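Local coordinates for sensor protein CzcS (PDB 5GPO) that senses zinc as the sensor domain of a membrane-bound histidine kinase, probably part of a two-component system controlling metal detoxification and antibiotic resistance, at residues Gln44-Leu56 with Met65-Asn78. Residues are numbered along the deposited sequence; the frame is centred on the assembly and turned at random.
Sequences QLVAHSGLHLSIL and MSFGDQAAASVAAN. With SO4 (sulfate ion), chain H.
Leu53 and Phe67 pair across the two strands of an antiparallel beta hairpin, a worked example of how the end of a hairpin's second strand can also hold the turn that leads into the first. Backbone bonds run both ways here: Leu53 N to Phe67 O is nearly straight at 2.9 Å (175°), and Phe67 N returns to Leu53 O. Ile55 and Met65 form the next hydrogen-bonded pair, while Ser54 faces Ser66 between them.

Apolar contacts gather on the Leu53, Ile55, Met65 and Phe67 face. Phe67 CG sits between its backbone N and carbonyl carbon (chi1 48°); its ring lies alongside Leu53, with CZ 3.8 Å from Leu53 CD2, and CD1 reaches Val46 CG1. The extended Met65 chain runs beside Ile55.

On the other face the His52 ring, its CG anti to the backbone N (chi1 -173°), is sandwiched. Phe67 O lies over one side, 3.3 Å from His52 CD2, and Ala73 CB over the other in a CH-pi contact 4.0 Å from the centroid. Ser66 OG stands at the ring edge.

Polar bonds concentrate on Asp69. Its N donates to Leu51 O (2.7 Å), and OD2 accepts from Gly50 N at 2.9 Å on the anti side. A water links OD1 to His48 ND1; another joins Ala47 O to Gln70 N. These four links fasten the turn after helix 34-47 to the end of strand 63-68, while OD1 takes Ala71 N in an Asx turn that shapes the chain beyond Asp69.

Strand 51-57 lies between 63-68 and 119-127 in the five-stranded sheet, Leu53 touching Val122 and Ile55 Val120. Leu41 of the second subunit packs on Ile55 and Met65, while helix 75-86 lies over the His52 and Ser54 face, Asn78 touching Ser125 and Ala77 Trp97.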
# COMPACT_ATOMS: atom_id res chain seq x y z
N GLN B 44 -1.95 -5.32 5.96
CA GLN B 44 -0.56 -5.70 5.74
C GLN B 44 -0.06 -5.25 4.37
O GLN B 44 1.13 -4.96 4.21
CB GLN B 44 -0.39 -7.22 5.88
CG GLN B 44 1.05 -7.69 5.70
CD GLN B 44 1.94 -7.43 6.92
OE1 GLN B 44 1.86 -6.37 7.55
NE2 GLN B 44 2.78 -8.40 7.25
N LEU B 45 -0.94 -5.19 3.36
CA LEU B 45 -0.51 -4.70 2.05
C LEU B 45 0.01 -3.26 2.15
O LEU B 45 1.03 -2.91 1.56
CB LEU B 45 -1.65 -4.81 1.05
CG LEU B 45 -1.29 -4.57 -0.42
CD1 LEU B 45 -0.19 -5.51 -0.86
CD2 LEU B 45 -2.49 -4.68 -1.34
N VAL B 46 -0.68 -2.43 2.93
CA VAL B 46 -0.27 -1.04 3.14
C VAL B 46 1.04 -0.97 3.89
O VAL B 46 1.89 -0.10 3.63
CB VAL B 46 -1.39 -0.30 3.91
CG1 VAL B 46 -1.07 1.18 4.05
CG2 VAL B 46 -2.72 -0.56 3.21
N ALA B 47 1.26 -1.90 4.82
CA ALA B 47 2.42 -1.84 5.69
C ALA B 47 3.73 -2.04 4.95
O ALA B 47 4.79 -1.72 5.48
CB ALA B 47 2.28 -2.86 6.82
N HIS B 48 3.69 -2.54 3.72
CA HIS B 48 4.91 -2.72 2.95
C HIS B 48 4.75 -2.17 1.53
O HIS B 48 5.45 -2.59 0.61
CB HIS B 48 5.34 -4.19 2.98
CG HIS B 48 5.49 -4.71 4.39
ND1 HIS B 48 6.63 -4.51 5.14
CD2 HIS B 48 4.61 -5.35 5.19
CE1 HIS B 48 6.46 -5.04 6.33
NE2 HIS B 48 5.24 -5.56 6.40
N SER B 49 3.86 -1.19 1.38
CA SER B 49 3.59 -0.50 0.12
C SER B 49 4.69 0.47 -0.29
O SER B 49 4.58 1.06 -1.37
CB SER B 49 2.27 0.26 0.23
OG SER B 49 2.46 1.37 1.11
N GLY B 50 5.72 0.67 0.52
CA GLY B 50 6.75 1.66 0.21
C GLY B 50 6.29 3.09 0.35
O GLY B 50 6.99 4.01 -0.08
N LEU B 51 5.13 3.31 0.94
CA LEU B 51 4.56 4.62 1.14
C LEU B 51 4.15 4.75 2.60
O LEU B 51 3.79 3.76 3.25
CB LEU B 51 3.37 4.83 0.20
CG LEU B 51 3.58 4.76 -1.31
CD1 LEU B 51 2.25 4.45 -1.98
CD2 LEU B 51 4.12 6.09 -1.83
N HIS B 52 4.26 5.96 3.14
CA HIS B 52 3.80 6.20 4.50
C HIS B 52 3.05 7.52 4.54
O HIS B 52 3.42 8.47 3.85
CB HIS B 52 4.97 6.22 5.49
CG HIS B 52 4.53 6.28 6.92
ND1 HIS B 52 4.29 7.47 7.57
CD2 HIS B 52 4.28 5.30 7.83
CE1 HIS B 52 3.92 7.23 8.82
NE2 HIS B 52 3.90 5.92 9.00
N LEU B 53 1.97 7.55 5.30
CA LEU B 53 1.15 8.76 5.37
C LEU B 53 0.93 9.17 6.82
O LEU B 53 0.49 8.35 7.64
CB LEU B 53 -0.19 8.56 4.66
CG LEU B 53 -1.14 9.77 4.61
CD1 LEU B 53 -0.45 10.98 3.98
CD2 LEU B 53 -2.40 9.41 3.84
N SER B 54 1.27 10.42 7.13
CA SER B 54 1.07 11.01 8.45
C SER B 54 0.15 12.21 8.31
O SER B 54 0.40 13.10 7.49
CB SER B 54 2.39 11.46 9.08
OG SER B 54 3.18 10.37 9.48
N ILE B 55 -0.91 12.24 9.11
CA ILE B 55 -1.85 13.34 9.12
C ILE B 55 -1.95 13.85 10.55
O ILE B 55 -2.28 13.09 11.46
CB ILE B 55 -3.21 12.90 8.58
CG1 ILE B 55 -3.02 12.53 7.11
CG2 ILE B 55 -4.26 14.00 8.77
CD1 ILE B 55 -4.26 12.41 6.35
N LEU B 56 -1.61 15.13 10.75
CA LEU B 56 -1.56 15.77 12.06
C LEU B 56 -2.61 16.87 12.13
O LEU B 56 -2.80 17.60 11.15
CB LEU B 56 -0.19 16.41 12.32
CG LEU B 56 1.05 15.64 11.89
CD1 LEU B 56 2.30 16.43 12.20
CD2 LEU B 56 1.07 14.31 12.58
N MET B 65 -3.89 10.53 11.99
CA MET B 65 -3.79 9.25 11.30
C MET B 65 -2.34 8.99 10.95
O MET B 65 -1.61 9.91 10.59
CB MET B 65 -4.58 9.20 10.00
CG MET B 65 -6.03 9.54 10.07
SD MET B 65 -6.56 9.57 8.34
CE MET B 65 -8.17 10.31 8.49
N SER B 66 -1.93 7.73 11.05
CA SER B 66 -0.59 7.33 10.68
C SER B 66 -0.66 5.89 10.19
O SER B 66 -1.19 5.03 10.91
CB SER B 66 0.35 7.46 11.88
OG SER B 66 1.67 7.08 11.54
N PHE B 67 -0.20 5.63 8.96
CA PHE B 67 -0.14 4.25 8.47
C PHE B 67 0.79 4.16 7.27
O PHE B 67 1.16 5.17 6.67
CB PHE B 67 -1.54 3.73 8.12
CG PHE B 67 -2.34 4.67 7.27
CD1 PHE B 67 -2.12 4.75 5.90
CD2 PHE B 67 -3.34 5.45 7.83
CE1 PHE B 67 -2.87 5.61 5.11
CE2 PHE B 67 -4.09 6.31 7.05
CZ PHE B 67 -3.86 6.39 5.68
N GLY B 68 1.14 2.93 6.92
CA GLY B 68 2.01 2.71 5.78
C GLY B 68 3.27 1.98 6.19
O GLY B 68 3.32 1.31 7.23
N ASP B 69 4.30 2.17 5.38
CA ASP B 69 5.55 1.43 5.43
C ASP B 69 6.58 2.19 6.26
O ASP B 69 6.89 3.35 5.97
CB ASP B 69 6.04 1.24 3.99
CG ASP B 69 7.11 0.19 3.84
OD1 ASP B 69 7.96 0.06 4.76
OD2 ASP B 69 7.10 -0.48 2.78
N GLN B 70 7.14 1.55 7.29
CA GLN B 70 8.15 2.26 8.07
C GLN B 70 9.45 2.43 7.29
O GLN B 70 10.25 3.30 7.63
CB GLN B 70 8.43 1.55 9.39
CG GLN B 70 7.52 1.99 10.56
CD GLN B 70 7.65 3.45 10.97
OE1 GLN B 70 8.74 4.02 10.96
NE2 GLN B 70 6.52 4.07 11.34
N ALA B 71 9.70 1.60 6.28
CA ALA B 71 10.85 1.85 5.43
C ALA B 71 10.71 3.17 4.68
O ALA B 71 11.72 3.76 4.30
CB ALA B 71 11.05 0.70 4.44
N ALA B 72 9.49 3.67 4.50
CA ALA B 72 9.28 4.95 3.85
C ALA B 72 9.20 6.11 4.83
O ALA B 72 9.00 7.25 4.41
CB ALA B 72 8.01 4.92 2.99
N ALA B 73 9.37 5.88 6.13
CA ALA B 73 9.18 6.93 7.12
C ALA B 73 10.48 7.27 7.82
O ALA B 73 11.32 6.40 8.08
CB ALA B 73 8.14 6.51 8.16
N SER B 74 10.65 8.56 8.14
CA SER B 74 11.77 9.02 8.95
C SER B 74 11.23 10.03 9.96
O SER B 74 10.59 11.01 9.58
CB SER B 74 12.87 9.65 8.09
OG SER B 74 13.74 10.46 8.89
N VAL B 75 11.44 9.75 11.25
CA VAL B 75 11.05 10.69 12.30
C VAL B 75 11.70 12.05 12.06
O VAL B 75 11.04 13.09 12.14
CB VAL B 75 11.43 10.13 13.69
CG1 VAL B 75 11.34 11.23 14.75
CG2 VAL B 75 10.51 8.98 14.05
N ALA B 76 13.01 12.04 11.78
CA ALA B 76 13.75 13.28 11.60
C ALA B 76 13.28 14.04 10.38
O ALA B 76 13.12 15.27 10.41
CB ALA B 76 15.25 12.99 11.49
N ALA B 77 13.04 13.33 9.28
CA ALA B 77 12.61 13.97 8.05
C ALA B 77 11.24 14.61 8.22
O ALA B 77 11.02 15.75 7.79
CB ALA B 77 12.59 12.96 6.91
N ASN B 78 10.29 13.87 8.82
CA ASN B 78 8.96 14.42 9.08
C ASN B 78 9.04 15.65 9.97
O ASN B 78 8.33 16.64 9.72
CB ASN B 78 8.07 13.35 9.71
CG ASN B 78 7.44 12.44 8.69
OD1 ASN B 78 7.76 12.50 7.50
ND2 ASN B 78 6.52 11.59 9.14
S SO4 H . 15.48 8.77 11.35
O1 SO4 H . 16.83 8.98 11.89
O2 SO4 H . 15.15 7.34 11.38
O3 SO4 H . 14.53 9.52 12.16
O4 SO4 H . 15.48 9.23 9.96
O HOH W 1 6.17 -1.30 7.84
O HOH W 2 8.68 -2.57 5.07